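Local structure of acinetobacter secreted protease CpaA (Acinetobacter nosocomialis M2, 6O38) at residues S57-T62 with L69-I74; T201-V206 with T225-A230; A296-M301 with L319-Q324. The protein is a zinc metalloprotease secreted through the type II system with the help of the chaperone CpaB, and probably cleaves host proteins or glycoproteins. All coordinates share one frame; numbering follows the deposited sequence.

Interaction 1 (S57-T62 with L69-I74)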
# COMPACT_ATOMS: atom_id res chain seq x y z
N SER A 57 1.35 22.77 11.77
CA SER A 57 0.72 22.66 10.46
C SER A 57 -0.72 22.19 10.58
O SER A 57 -1.09 21.49 11.52
CB SER A 57 1.51 21.70 9.56
OG SER A 57 2.81 22.20 9.29
N SER A 58 -1.54 22.60 9.61
CA SER A 58 -2.93 22.19 9.53
C SER A 58 -3.16 21.45 8.21
O SER A 58 -2.37 21.56 7.27
CB SER A 58 -3.87 23.39 9.64
OG SER A 58 -3.77 23.99 10.92
N TYR A 59 -4.26 20.70 8.16
CA TYR A 59 -4.56 19.85 7.02
C TYR A 59 -6.02 20.02 6.64
O TYR A 59 -6.91 19.96 7.50
CB TYR A 59 -4.24 18.39 7.33
CG TYR A 59 -2.80 18.17 7.73
CD1 TYR A 59 -1.82 17.96 6.77
CD2 TYR A 59 -2.41 18.21 9.06
CE1 TYR A 59 -0.50 17.77 7.13
CE2 TYR A 59 -1.09 18.03 9.43
CZ TYR A 59 -0.14 17.81 8.46
OH TYR A 59 1.17 17.63 8.82
N LEU A 60 -6.27 20.24 5.35
CA LEU A 60 -7.59 20.58 4.84
C LEU A 60 -8.17 19.41 4.05
O LEU A 60 -7.51 18.87 3.16
CB LEU A 60 -7.53 21.82 3.96
CG LEU A 60 -8.82 22.20 3.23
CD1 LEU A 60 -9.93 22.52 4.22
CD2 LEU A 60 -8.59 23.38 2.29
N ASP A 61 -9.40 19.03 4.39
CA ASP A 61 -10.14 18.05 3.61
C ASP A 61 -10.49 18.65 2.25
O ASP A 61 -11.14 19.70 2.18
CB ASP A 61 -11.40 17.62 4.36
CG ASP A 61 -12.23 16.60 3.60
OD1 ASP A 61 -11.73 16.04 2.60
OD2 ASP A 61 -13.39 16.36 4.00
N THR A 62 -10.06 17.99 1.18
CA THR A 62 -10.26 18.49 -0.18
C THR A 62 -11.28 17.67 -0.96
O THR A 62 -11.31 17.74 -2.19
CB THR A 62 -8.92 18.52 -0.93
OG1 THR A 62 -8.45 17.18 -1.12
CG2 THR A 62 -7.89 19.29 -0.13
N LEU A 69 -5.59 16.48 -5.15
CA LEU A 69 -4.90 15.94 -3.99
C LEU A 69 -5.89 15.60 -2.89
O LEU A 69 -6.96 16.22 -2.78
CB LEU A 69 -3.86 16.94 -3.48
CG LEU A 69 -2.85 17.47 -4.50
CD1 LEU A 69 -1.83 18.39 -3.83
CD2 LEU A 69 -2.15 16.33 -5.22
N GLU A 70 -5.54 14.61 -2.08
CA GLU A 70 -6.44 14.18 -1.02
C GLU A 70 -6.46 15.16 0.15
O GLU A 70 -7.52 15.43 0.72
CB GLU A 70 -6.06 12.78 -0.54
CG GLU A 70 -6.97 11.68 -1.08
CD GLU A 70 -6.52 10.29 -0.69
OE1 GLU A 70 -5.68 10.17 0.23
OE2 GLU A 70 -7.00 9.32 -1.30
N VAL A 71 -5.30 15.69 0.54
CA VAL A 71 -5.18 16.59 1.68
C VAL A 71 -4.27 17.75 1.30
O VAL A 71 -3.29 17.57 0.58
CB VAL A 71 -4.64 15.85 2.93
CG1 VAL A 71 -4.50 16.81 4.10
CG2 VAL A 71 -5.53 14.68 3.30
N LEU A 72 -4.62 18.94 1.77
CA LEU A 72 -3.77 20.12 1.62
C LEU A 72 -3.03 20.39 2.92
O LEU A 72 -3.65 20.45 3.99
CB LEU A 72 -4.59 21.35 1.23
CG LEU A 72 -5.08 21.49 -0.21
CD1 LEU A 72 -5.03 22.95 -0.64
CD2 LEU A 72 -4.28 20.61 -1.16
N LYS A 73 -1.72 20.55 2.82
CA LYS A 73 -0.89 20.88 3.98
C LYS A 73 -0.85 22.39 4.14
O LYS A 73 -0.38 23.11 3.25
CB LYS A 73 0.52 20.31 3.81
CG LYS A 73 1.35 20.31 5.09
CD LYS A 73 2.72 19.68 4.84
CE LYS A 73 3.44 19.38 6.15
NZ LYS A 73 3.76 20.61 6.92
N ILE A 74 -1.36 22.88 5.27
CA ILE A 74 -1.41 24.31 5.56
C ILE A 74 -0.27 24.64 6.52
O ILE A 74 -0.21 24.09 7.63
CB ILE A 74 -2.76 24.72 6.15
CG1 ILE A 74 -3.89 24.46 5.14
CG2 ILE A 74 -2.75 26.18 6.57
CD1 ILE A 74 -5.26 24.84 5.64
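Tyr59 CG sits anti to its own carbonyl carbon (chi1 -58°) and Lys73 CG anti to its backbone N (chi1 -166°). These torsions set the two CG atoms; the side chains as a whole lie side by side, pointing the same way. Lys73 CG approaches Tyr59 CE1 obliquely at 3.7 Å, and farther out Lys73 CE passes Tyr59 OH. Val71 CG1 meets the same ring at its edge, near the ring plane, and touches Tyr59 CB at 3.6 Å. The amine at the end of Lys73 and the hydroxyl of Ser57 both hydrogen-bond to Asn75.

Tyr59, Val71 and Lys73 belong to the antiparallel hairpin of strands 58-61 and 71-74, where Tyr59 and Lys73 form a non-hydrogen-bonded pair. Either side of it are hydrogen-bonded pairs: Ser58 with Ile74, Ser58 N to Ile74 O at 2.8 Å, and Leu60 with Leu72, Leu60 N to Leu72 O at 3.0 Å. On the face opposite Tyr59, Leu60 CB meets Leu72 CB at 4.0 Å and also the tip of Ile74, CD1. Thr62 CG2 packs on Leu72 CG at 3.6 Å, the two side chains at about a right angle, while its hydroxyl lies near the carbonyls of Leu69 and Glu70.

Tyr80, Phe82 and Ile50 of the neighbouring strands 79-85 and 47-52 cover the leucine-isoleucine face. Tyr59, Val71 and Glu70 touch the chaperone CpaB, whose Asn96 hydrogen-bonds to Glu70. The chemistry is two-sided: a largely apolar face closes the beta-sandwich core, and the Tyr59-Val71 face, with Glu70 in the loop before the strand, meets CpaB.

Interaction 2 (T201-V206 with T225-A230)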
# COMPACT_ATOMS: atom_id res chain seq x y z
N THR A 201 -5.51 -1.79 -33.10
CA THR A 201 -4.87 -2.88 -32.37
C THR A 201 -3.46 -2.54 -31.91
O THR A 201 -2.76 -3.43 -31.41
CB THR A 201 -4.84 -4.15 -33.22
OG1 THR A 201 -4.16 -3.88 -34.45
CG2 THR A 201 -6.26 -4.62 -33.52
N SER A 202 -3.02 -1.30 -32.06
CA SER A 202 -1.65 -0.95 -31.69
C SER A 202 -1.57 0.53 -31.33
O SER A 202 -2.35 1.35 -31.83
CB SER A 202 -0.66 -1.26 -32.81
OG SER A 202 -0.83 -0.37 -33.90
N LEU A 203 -0.62 0.85 -30.46
CA LEU A 203 -0.26 2.23 -30.14
C LEU A 203 1.20 2.42 -30.51
O LEU A 203 2.09 1.81 -29.90
CB LEU A 203 -0.50 2.53 -28.66
CG LEU A 203 -0.27 3.98 -28.21
CD1 LEU A 203 -1.17 4.93 -28.98
CD2 LEU A 203 -0.47 4.12 -26.71
N ALA A 204 1.46 3.25 -31.52
CA ALA A 204 2.83 3.43 -31.99
C ALA A 204 3.69 4.13 -30.95
O ALA A 204 4.83 3.73 -30.71
CB ALA A 204 2.83 4.21 -33.31
N ALA A 205 3.17 5.18 -30.32
CA ALA A 205 3.94 5.94 -29.35
C ALA A 205 2.99 6.59 -28.36
O ALA A 205 1.81 6.81 -28.64
CB ALA A 205 4.81 7.00 -30.03
N VAL A 206 3.53 6.90 -27.18
CA VAL A 206 2.77 7.60 -26.15
C VAL A 206 3.03 9.09 -26.25
O VAL A 206 4.05 9.54 -26.78
CB VAL A 206 3.10 7.07 -24.74
CG1 VAL A 206 2.67 5.62 -24.60
CG2 VAL A 206 4.59 7.22 -24.45
N THR A 225 -1.20 -4.15 -28.92
CA THR A 225 0.25 -4.18 -28.77
C THR A 225 0.73 -2.84 -28.22
O THR A 225 0.41 -1.79 -28.78
CB THR A 225 0.94 -4.48 -30.10
OG1 THR A 225 0.46 -5.72 -30.63
CG2 THR A 225 2.45 -4.57 -29.91
N LEU A 226 1.49 -2.89 -27.13
CA LEU A 226 2.07 -1.69 -26.54
C LEU A 226 3.16 -1.12 -27.45
O LEU A 226 3.68 -1.81 -28.32
CB LEU A 226 2.65 -2.01 -25.16
CG LEU A 226 1.68 -2.47 -24.07
CD1 LEU A 226 2.31 -2.28 -22.70
CD2 LEU A 226 0.36 -1.72 -24.16
N PRO A 227 3.50 0.16 -27.27
CA PRO A 227 4.60 0.74 -28.04
C PRO A 227 5.91 0.01 -27.77
O PRO A 227 6.11 -0.59 -26.71
CB PRO A 227 4.66 2.19 -27.56
CG PRO A 227 3.29 2.47 -27.04
CD PRO A 227 2.81 1.18 -26.46
N THR A 228 6.82 0.09 -28.74
CA THR A 228 8.13 -0.55 -28.60
C THR A 228 9.04 0.24 -27.68
O THR A 228 9.97 -0.34 -27.10
CB THR A 228 8.80 -0.68 -29.96
OG1 THR A 228 8.31 0.35 -30.83
CG2 THR A 228 8.45 -2.02 -30.58
N THR A 229 8.80 1.54 -27.52
CA THR A 229 9.65 2.40 -26.73
C THR A 229 8.82 3.57 -26.21
O THR A 229 7.77 3.90 -26.76
CB THR A 229 10.85 2.92 -27.53
OG1 THR A 229 11.78 3.57 -26.66
CG2 THR A 229 10.39 3.90 -28.61
N ALA A 230 9.32 4.18 -25.14
CA ALA A 230 8.70 5.37 -24.56
C ALA A 230 9.76 6.10 -23.75
O ALA A 230 10.94 5.73 -23.76
CB ALA A 230 7.48 4.99 -23.71
O HOH W 1 6.33 6.00 -27.10
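Thr225 N donates to Thr201 O at 3.0 Å, the shorter of the two direct hydrogen bonds here; it is bent to 141° at the hydrogen, and the donor is tilted from the carbonyl plane. The return bond, Leu203 N to Thr225 O at 3.3 Å, is longer but straighter, and its donor lies nearly along the C=O axis. Together they grip Thr225 at both its N-H and its carbonyl and bridge its backbone to Ser202.

Beyond this bridge Pro227 takes over. It has no N-H to offer Leu203 O, which instead faces the ring at CG, 3.2 Å away. The same CG lies 4.0 Å from Leu203 CG and also touches Val206 CG1, which is anti to its own carbonyl carbon (chi1 -65°); the valine crosses the ring at about a right angle. Val206 CG2 reaches Ala230 CB at 3.7 Å. A water closes the far end, accepting from Val206 N and donating to Thr229 O at 2.6 Å.

Trp278 and Ile236 back the Val206 side, and Asn249 holds the Thr225 hydroxyl. The chemistry implies a short parallel pairing that stops at Pro227; ring contacts follow, and beyond them a water links the two loops.

Interaction 3 (A296-M301 with L319-Q324)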
# COMPACT_ATOMS: atom_id res chain seq x y z
N ALA A 296 -12.40 -29.30 -9.13
CA ALA A 296 -11.33 -30.29 -8.96
C ALA A 296 -10.19 -30.03 -9.92
O ALA A 296 -9.01 -30.21 -9.57
CB ALA A 296 -11.89 -31.70 -9.14
N ILE A 297 -10.50 -29.61 -11.15
CA ILE A 297 -9.51 -29.19 -12.12
C ILE A 297 -9.59 -27.67 -12.20
O ILE A 297 -10.62 -27.12 -12.62
CB ILE A 297 -9.74 -29.83 -13.50
CG1 ILE A 297 -9.67 -31.36 -13.39
CG2 ILE A 297 -8.73 -29.31 -14.51
CD1 ILE A 297 -9.75 -32.07 -14.72
N LEU A 298 -8.52 -26.99 -11.79
CA LEU A 298 -8.53 -25.54 -11.76
C LEU A 298 -8.66 -24.99 -13.18
O LEU A 298 -8.15 -25.58 -14.14
CB LEU A 298 -7.26 -25.01 -11.10
CG LEU A 298 -7.14 -25.29 -9.60
CD1 LEU A 298 -5.83 -24.75 -9.04
CD2 LEU A 298 -8.33 -24.71 -8.84
N PRO A 299 -9.34 -23.85 -13.34
CA PRO A 299 -9.60 -23.34 -14.69
C PRO A 299 -8.34 -22.85 -15.37
O PRO A 299 -7.35 -22.47 -14.73
CB PRO A 299 -10.59 -22.20 -14.45
CG PRO A 299 -10.27 -21.73 -13.06
CD PRO A 299 -9.89 -22.97 -12.30
N ASN A 300 -8.38 -22.85 -16.70
CA ASN A 300 -7.27 -22.34 -17.49
C ASN A 300 -7.08 -20.85 -17.21
O ASN A 300 -8.05 -20.10 -17.04
CB ASN A 300 -7.52 -22.57 -18.98
CG ASN A 300 -7.53 -24.04 -19.34
OD1 ASN A 300 -6.91 -24.86 -18.66
ND2 ASN A 300 -8.24 -24.38 -20.41
N MSE A 301 -5.82 -20.42 -17.15
CA MSE A 301 -5.48 -19.05 -16.79
C MSE A 301 -6.08 -18.03 -17.76
O MSE A 301 -5.86 -18.10 -18.97
CB MSE A 301 -3.97 -18.87 -16.73
CG MSE A 301 -3.25 -19.88 -15.85
SE MSE A 301 -3.65 -19.71 -13.95
CE MSE A 301 -2.89 -17.94 -13.63
N LEU A 319 -6.65 -31.30 -6.13
CA LEU A 319 -6.74 -30.16 -7.04
C LEU A 319 -5.73 -30.34 -8.16
O LEU A 319 -4.57 -30.69 -7.92
CB LEU A 319 -6.48 -28.84 -6.31
CG LEU A 319 -7.55 -28.35 -5.33
CD1 LEU A 319 -7.15 -27.01 -4.74
CD2 LEU A 319 -8.89 -28.26 -6.03
N GLN A 320 -6.18 -30.10 -9.39
CA GLN A 320 -5.33 -30.16 -10.57
C GLN A 320 -5.00 -28.74 -10.99
O GLN A 320 -5.90 -27.94 -11.26
CB GLN A 320 -6.03 -30.91 -11.70
CG GLN A 320 -5.17 -31.14 -12.94
CD GLN A 320 -4.22 -32.31 -12.79
OE1 GLN A 320 -4.24 -33.02 -11.78
NE2 GLN A 320 -3.37 -32.52 -13.79
N LEU A 321 -3.70 -28.42 -11.04
CA LEU A 321 -3.28 -27.11 -11.48
C LEU A 321 -3.72 -26.88 -12.92
O LEU A 321 -3.91 -27.84 -13.68
CB LEU A 321 -1.76 -26.97 -11.34
CG LEU A 321 -1.26 -26.89 -9.90
CD1 LEU A 321 0.25 -26.77 -9.84
CD2 LEU A 321 -1.92 -25.72 -9.17
N PRO A 322 -3.91 -25.62 -13.33
CA PRO A 322 -4.50 -25.34 -14.65
C PRO A 322 -3.76 -26.05 -15.77
O PRO A 322 -2.53 -26.07 -15.83
CB PRO A 322 -4.38 -23.82 -14.77
CG PRO A 322 -4.40 -23.33 -13.37
CD PRO A 322 -3.69 -24.38 -12.55
N ALA A 323 -4.54 -26.65 -16.68
CA ALA A 323 -3.96 -27.41 -17.77
C ALA A 323 -3.31 -26.51 -18.81
O ALA A 323 -2.31 -26.89 -19.43
CB ALA A 323 -5.02 -28.30 -18.42
N GLN A 324 -3.86 -25.32 -19.03
CA GLN A 324 -3.33 -24.38 -20.01
C GLN A 324 -2.93 -23.10 -19.30
O GLN A 324 -3.73 -22.50 -18.57
CB GLN A 324 -4.36 -24.09 -21.11
CG GLN A 324 -4.41 -25.18 -22.16
CD GLN A 324 -5.65 -25.13 -23.02
OE1 GLN A 324 -6.22 -24.06 -23.24
NE2 GLN A 324 -6.11 -26.29 -23.47
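Leu298 and Pro322 meet at the middle of the contact, with Leu298 CB 3.9 Å from Pro322 CD. The Leu298 and Leu321 side chains lie side by side, pointing the same way, with CD1 of Leu298 4.0 Å from CD2 of Leu321. At the CG rim of the proline ring, Met301, a selenomethionine, brings SE to within 3.7 Å of Pro322 CG; its chain bends at chi2 (-67°) and again at chi3. Pro299 O also approaches the proline, at CB.

Backbone bonds fix both ends of this packing. Gln320 N donates to Ala296 O and Leu298 N to Gln320 O, each at 2.8 Å, bridging Ile297 to Gln320. At the other end Met301 N reaches Gln324 O at 3.3 Å. There the Asn300 and Gln324 amides stack with planes 20° apart, while Gln324 N donates to Asn300 OD1 at 3.1 Å from above the carbonyl plane.

Farther out, Val331 of strand 330-335 touches Met301, Leu321 and Pro322, Val308 packs on Leu298, and Trp368 donates to Pro322 O. Strand 341-344 pairs with Leu319 and Leu321. The arrangement is a single backbone bridge at the end of edge strand 318-320, continued past Pro322 by side-chain packing and the Asn300-Gln324 bonds, in an StcE-type beta-sandwich domain.

Following the chain from the N terminus, interaction 1 comes first and closes a hairpin whose strands 58-61 and 71-74 are joined by a nine-residue loop, inside the first StcE-type domain. Interaction 2 follows, tying the chain that leads into strand 210-215 to residues 225-230, just after the short strand 223-224, across 18 residues. Interaction 3 does likewise over 17 residues, tying the chain that leads into strand 305-310 to the end of strand 318-320 and the loop after it. The three lie in series, neither nesting nor crossing. Their nearest atoms stay about 22 Å (1 and 2), 30 Å (1 and 3) and 18 Å (2 and 3) apart.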